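PDB 4ME3: DNA replication licensing factor MCM related protein, which probably works as an ATP-driven, single-stranded-DNA-binding helicase of the MCM family in DNA replication, this chain being its zinc-binding N-terminal domain. Local coordinates for residues A[30-42]-A[79-91]. Residues are numbered along the deposited sequence; the frame is centred on the assembly and turned at random.
Sequences YSDEINRIHQEYP and VILQDYLLDRVTQ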
loop_
_atom_site.group_PDB
_atom_site.type_symbol
_atom_site.label_atom_id
_atom_site.label_comp_id
_atom_site.label_asym_id
_atom_site.label_seq_id
_atom_site.Cartn_x
_atom_site.Cartn_y
_atom_site.Cartn_z
ATOM N N TYR A 30 11.239 14.438 11.107
ATOM C CA TYR A 30 10.234 14.283 10.060
ATOM C C TYR A 30 8.996 15.141 10.323
ATOM O O TYR A 30 8.210 15.400 9.416
ATOM C CB TYR A 30 9.846 12.811 9.905
ATOM C CG TYR A 30 10.883 12.000 9.155
ATOM C CD1 TYR A 30 10.881 11.951 7.767
ATOM C CD2 TYR A 30 11.873 11.302 9.832
ATOM C CE1 TYR A 30 11.832 11.226 7.076
ATOM C CE2 TYR A 30 12.829 10.569 9.148
ATOM C CZ TYR A 30 12.803 10.534 7.773
ATOM O OH TYR A 30 13.759 9.811 7.096
ATOM N N SER A 31 8.833 15.597 11.561
ATOM C CA SER A 31 7.648 16.362 11.941
ATOM C C SER A 31 7.434 17.587 11.057
ATOM O O SER A 31 6.301 17.889 10.679
ATOM C CB SER A 31 7.739 16.787 13.407
ATOM O OG SER A 31 7.808 15.655 14.257
ATOM N N ASP A 32 8.513 18.296 10.731
ATOM C CA ASP A 32 8.407 19.492 9.904
ATOM C C ASP A 32 7.894 19.160 8.507
ATOM O O ASP A 32 7.041 19.868 7.971
ATOM C CB ASP A 32 9.750 20.221 9.810
ATOM C CG ASP A 32 9.978 21.178 10.967
ATOM O OD1 ASP A 32 9.037 21.399 11.759
ATOM O OD2 ASP A 32 11.096 21.723 11.076
ATOM N N GLU A 33 8.414 18.090 7.916
ATOM C CA GLU A 33 7.967 17.681 6.590
ATOM C C GLU A 33 6.504 17.263 6.633
ATOM O O GLU A 33 5.723 17.609 5.744
ATOM C CB GLU A 33 8.819 16.533 6.052
ATOM C CG GLU A 33 8.412 16.085 4.656
ATOM C CD GLU A 33 9.424 15.155 4.018
ATOM O OE1 GLU A 33 10.299 14.634 4.742
ATOM O OE2 GLU A 33 9.347 14.949 2.789
ATOM N N ILE A 34 6.135 16.520 7.671
ATOM C CA ILE A 34 4.764 16.050 7.814
ATOM C C ILE A 34 3.804 17.229 7.934
ATOM O O ILE A 34 2.723 17.221 7.350
ATOM C CB ILE A 34 4.606 15.122 9.031
ATOM C CG1 ILE A 34 5.457 13.859 8.842
ATOM C CG2 ILE A 34 3.140 14.741 9.217
ATOM C CD1 ILE A 34 5.527 12.961 10.063
ATOM N N ASN A 35 4.207 18.250 8.682
ATOM C CA ASN A 35 3.372 19.434 8.846
ATOM C C ASN A 35 3.240 20.231 7.549
ATOM O O ASN A 35 2.241 20.919 7.339
ATOM C CB ASN A 35 3.910 20.313 9.976
ATOM C CG ASN A 35 3.713 19.681 11.345
ATOM O OD1 ASN A 35 2.680 19.064 11.611
ATOM N ND2 ASN A 35 4.705 19.825 12.215
ATOM N N ARG A 36 4.241 20.139 6.678
ATOM C CA ARG A 36 4.143 20.743 5.353
ATOM C C ARG A 36 3.156 19.974 4.481
ATOM O O ARG A 36 2.383 20.569 3.729
ATOM C CB ARG A 36 5.509 20.799 4.671
ATOM C CG ARG A 36 6.369 21.965 5.125
ATOM C CD ARG A 36 7.491 22.242 4.145
ATOM N NE ARG A 36 8.371 21.091 3.973
ATOM C CZ ARG A 36 9.346 20.758 4.812
ATOM N NH1 ARG A 36 9.572 21.481 5.903
ATOM N NH2 ARG A 36 10.096 19.694 4.565
ATOM N N ILE A 37 3.187 18.649 4.584
ATOM C CA ILE A 37 2.235 17.804 3.866
ATOM C C ILE A 37 0.821 18.079 4.364
ATOM O O ILE A 37 -0.138 18.108 3.588
ATOM C CB ILE A 37 2.558 16.313 4.075
ATOM C CG1 ILE A 37 3.925 15.977 3.477
ATOM C CG2 ILE A 37 1.481 15.441 3.447
ATOM C CD1 ILE A 37 4.434 14.599 3.859
ATOM N N HIS A 38 0.703 18.275 5.670
ATOM C CA HIS A 38 -0.571 18.582 6.308
ATOM C C HIS A 38 -1.287 19.737 5.608
ATOM O O HIS A 38 -2.508 19.712 5.431
ATOM C CB HIS A 38 -0.325 18.926 7.777
ATOM C CG HIS A 38 -1.513 19.514 8.472
ATOM N ND1 HIS A 38 -2.346 18.770 9.276
ATOM C CD2 HIS A 38 -1.999 20.777 8.491
ATOM C CE1 HIS A 38 -3.300 19.548 9.757
ATOM N NE2 HIS A 38 -3.113 20.770 9.296
ATOM N N GLN A 39 -0.522 20.743 5.206
ATOM C CA GLN A 39 -1.086 21.928 4.571
ATOM C C GLN A 39 -1.661 21.634 3.187
ATOM O O GLN A 39 -2.463 22.409 2.667
ATOM C CB GLN A 39 -0.021 23.019 4.457
ATOM C CG GLN A 39 0.420 23.585 5.794
ATOM C CD GLN A 39 -0.740 24.144 6.598
ATOM O OE1 GLN A 39 -0.908 23.820 7.774
ATOM N NE2 GLN A 39 -1.543 24.995 5.968
ATOM N N GLU A 40 -1.250 20.517 2.595
ATOM C CA GLU A 40 -1.649 20.188 1.233
ATOM C C GLU A 40 -2.451 18.889 1.161
ATOM O O GLU A 40 -2.807 18.430 0.076
ATOM C CB GLU A 40 -0.411 20.103 0.342
ATOM C CG GLU A 40 0.442 21.361 0.380
ATOM C CD GLU A 40 1.687 21.255 -0.478
ATOM O OE1 GLU A 40 2.757 21.723 -0.032
ATOM O OE2 GLU A 40 1.596 20.716 -1.601
ATOM N N TYR A 41 -2.740 18.307 2.319
ATOM C CA TYR A 41 -3.561 17.103 2.395
ATOM C C TYR A 41 -5.017 17.452 2.088
ATOM O O TYR A 41 -5.475 18.542 2.430
ATOM C CB TYR A 41 -3.448 16.489 3.792
ATOM C CG TYR A 41 -4.113 15.141 3.923
ATOM C CD1 TYR A 41 -3.454 13.982 3.533
ATOM C CD2 TYR A 41 -5.400 15.026 4.426
ATOM C CE1 TYR A 41 -4.059 12.750 3.642
ATOM C CE2 TYR A 41 -6.013 13.794 4.541
ATOM C CZ TYR A 41 -5.338 12.660 4.147
ATOM O OH TYR A 41 -5.945 11.429 4.258
ATOM N N PRO A 42 -5.761 16.527 1.450
ATOM C CA PRO A 42 -5.366 15.185 1.006
ATOM C C PRO A 42 -4.774 15.132 -0.402
ATOM O O PRO A 42 -4.512 14.035 -0.900
ATOM C CB PRO A 42 -6.689 14.420 1.040
ATOM C CG PRO A 42 -7.704 15.448 0.687
ATOM C CD PRO A 42 -7.208 16.751 1.270
ATOM N N VAL A 79 -0.247 6.454 12.595
ATOM C CA VAL A 79 0.329 7.476 13.463
ATOM C C VAL A 79 0.283 8.846 12.792
ATOM O O VAL A 79 -0.085 9.843 13.411
ATOM C CB VAL A 79 1.781 7.136 13.847
ATOM C CG1 VAL A 79 2.468 8.341 14.475
ATOM C CG2 VAL A 79 1.810 5.951 14.798
ATOM N N ILE A 80 0.651 8.894 11.519
ATOM C CA ILE A 80 0.592 10.135 10.762
ATOM C C ILE A 80 -0.841 10.657 10.682
ATOM O O ILE A 80 -1.090 11.837 10.911
ATOM C CB ILE A 80 1.167 9.949 9.350
ATOM C CG1 ILE A 80 2.682 9.744 9.440
ATOM C CG2 ILE A 80 0.843 11.150 8.476
ATOM C CD1 ILE A 80 3.338 9.325 8.144
ATOM N N LEU A 81 -1.785 9.774 10.381
ATOM C CA LEU A 81 -3.183 10.180 10.240
ATOM C C LEU A 81 -3.796 10.641 11.563
ATOM O O LEU A 81 -4.549 11.617 11.599
ATOM C CB LEU A 81 -4.008 9.037 9.657
ATOM C CG LEU A 81 -3.782 8.766 8.169
ATOM C CD1 LEU A 81 -4.337 7.395 7.784
ATOM C CD2 LEU A 81 -4.422 9.853 7.327
ATOM N N GLN A 82 -3.472 9.942 12.645
ATOM C CA GLN A 82 -4.068 10.227 13.948
ATOM C C GLN A 82 -3.381 11.375 14.687
ATOM O O GLN A 82 -4.047 12.213 15.295
ATOM C CB GLN A 82 -4.044 8.971 14.825
ATOM C CG GLN A 82 -4.905 7.834 14.298
ATOM C CD GLN A 82 -4.863 6.606 15.190
ATOM O OE1 GLN A 82 -3.981 6.468 16.039
ATOM N NE2 GLN A 82 -5.823 5.709 15.003
ATOM N N ASP A 83 -2.054 11.410 14.639
ATOM C CA ASP A 83 -1.289 12.369 15.434
ATOM C C ASP A 83 -1.026 13.693 14.711
ATOM O O ASP A 83 -0.907 14.740 15.352
ATOM C CB ASP A 83 0.047 11.754 15.859
ATOM C CG ASP A 83 -0.117 10.613 16.848
ATOM O OD1 ASP A 83 -1.268 10.219 17.138
ATOM O OD2 ASP A 83 0.915 10.102 17.332
ATOM N N TYR A 84 -0.928 13.651 13.387
ATOM C CA TYR A 84 -0.531 14.831 12.623
ATOM C C TYR A 84 -1.632 15.424 11.744
ATOM O O TYR A 84 -1.785 16.641 11.683
ATOM C CB TYR A 84 0.678 14.507 11.743
ATOM C CG TYR A 84 1.959 14.284 12.507
ATOM C CD1 TYR A 84 2.270 13.038 13.032
ATOM C CD2 TYR A 84 2.864 15.321 12.697
ATOM C CE1 TYR A 84 3.440 12.831 13.722
ATOM C CE2 TYR A 84 4.041 15.121 13.388
ATOM C CZ TYR A 84 4.324 13.875 13.899
ATOM O OH TYR A 84 5.497 13.672 14.589
ATOM N N LEU A 85 -2.391 14.576 11.059
ATOM C CA LEU A 85 -3.301 15.055 10.021
ATOM C C LEU A 85 -4.764 15.063 10.447
ATOM O O LEU A 85 -5.638 15.420 9.660
ATOM C CB LEU A 85 -3.152 14.193 8.765
ATOM C CG LEU A 85 -1.758 14.173 8.135
ATOM C CD1 LEU A 85 -1.715 13.181 6.983
ATOM C CD2 LEU A 85 -1.364 15.557 7.664
ATOM N N LEU A 86 -5.020 14.691 11.696
ATOM C CA LEU A 86 -6.371 14.361 12.140
ATOM C C LEU A 86 -7.435 15.403 11.786
ATOM O O LEU A 86 -8.564 15.043 11.457
ATOM C CB LEU A 86 -6.377 14.101 13.647
ATOM C CG LEU A 86 -7.620 13.403 14.205
ATOM C CD1 LEU A 86 -7.938 12.132 13.425
ATOM C CD2 LEU A 86 -7.421 13.084 15.676
ATOM N N ASP A 87 -7.088 16.685 11.845
ATOM C CA ASP A 87 -8.078 17.738 11.611
ATOM C C ASP A 87 -8.416 17.914 10.129
ATOM O O ASP A 87 -9.292 18.705 9.777
ATOM C CB ASP A 87 -7.612 19.067 12.213
ATOM C CG ASP A 87 -6.260 19.500 11.696
ATOM O OD1 ASP A 87 -5.241 19.111 12.305
ATOM O OD2 ASP A 87 -6.217 20.231 10.685
ATOM N N ARG A 88 -7.723 17.175 9.266
ATOM C CA ARG A 88 -8.013 17.183 7.836
ATOM C C ARG A 88 -8.460 15.793 7.378
ATOM O O ARG A 88 -8.680 15.561 6.191
ATOM C CB ARG A 88 -6.778 17.620 7.048
ATOM C CG ARG A 88 -6.018 18.775 7.683
ATOM C CD ARG A 88 -6.183 20.073 6.911
ATOM N NE ARG A 88 -5.516 20.026 5.613
ATOM C CZ ARG A 88 -5.167 21.097 4.906
ATOM N NH1 ARG A 88 -5.413 22.318 5.366
ATOM N NH2 ARG A 88 -4.563 20.948 3.735
ATOM N N VAL A 89 -8.596 14.875 8.333
ATOM C CA VAL A 89 -9.007 13.505 8.043
ATOM C C VAL A 89 -10.487 13.310 8.356
ATOM O O VAL A 89 -10.986 13.815 9.358
ATOM C CB VAL A 89 -8.195 12.495 8.882
ATOM C CG1 VAL A 89 -8.781 11.095 8.766
ATOM C CG2 VAL A 89 -6.733 12.507 8.460
ATOM N N THR A 90 -11.183 12.574 7.495
ATOM C CA THR A 90 -12.583 12.230 7.734
ATOM C C THR A 90 -12.786 10.739 7.494
ATOM O O THR A 90 -11.841 10.030 7.152
ATOM C CB THR A 90 -13.527 13.028 6.817
ATOM O OG1 THR A 90 -13.272 12.686 5.451
ATOM C CG2 THR A 90 -13.316 14.523 7.002
ATOM N N GLN A 91 -14.013 10.259 7.675
ATOM C CA GLN A 91 -14.308 8.851 7.433
ATOM C C GLN A 91 -14.035 8.496 5.972
ATOM O O GLN A 91 -13.769 7.340 5.644
ATOM C CB GLN A 91 -15.759 8.519 7.796
ATOM C CG GLN A 91 -16.802 9.299 7.014
ATOM C CD GLN A 91 -18.215 8.810 7.281
ATOM O OE1 GLN A 91 -18.421 7.823 7.989
ATOM N NE2 GLN A 91 -19.198 9.501 6.712
#
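Ile34 lays its CD1 methyl over the face of the Tyr84 ring, 4.1 Å from the centroid and 9° off the normal, a CH-pi contact; its CG2 branch meets Tyr84 CG at 3.5 Å. The ring's far end is held by a hydrogen bond between Ser31 OG and Tyr84 OH (3.1 Å). Leu85 splits its two methyls between partners: CD2 packs on His38 CA and CB, while CD1 sits over one face of the Tyr41 ring, toward its rim, with Pro42 CB on the opposite face. With CG turned anti to the backbone N (chi1 169°), the His38 imidazole reaches across the contact, where ND1 gives a weak hydrogen bond to Tyr84 O (3.3 Å) and CE1 lies 3.1 Å from Asp87 OD2. Arg88, its chain bent at chi2 and chi3, runs over one face of that ring, with NE above it, to the backbone carbonyls of residues 38-41; NH2 donates to a lone pair of Tyr41 O (2.9 Å), which lies tilted out of the guanidinium plane, while His38 O sits over the guanidinium face. A leucine in place of Arg88 would probably leave Tyr41 O without this donor and the carbonyls of His38 and Gln39 without the guanidinium beside them. The axes of helices 31-38 and 79-84 cross at -80°, 11.4 Å apart. Ile34 also touches Leu47 of strand 46-50, Tyr84 rests on Phe25 of helix 14-27, and Tyr41 OH hydrogen-bonds to Ile95 O just before strand 97-101.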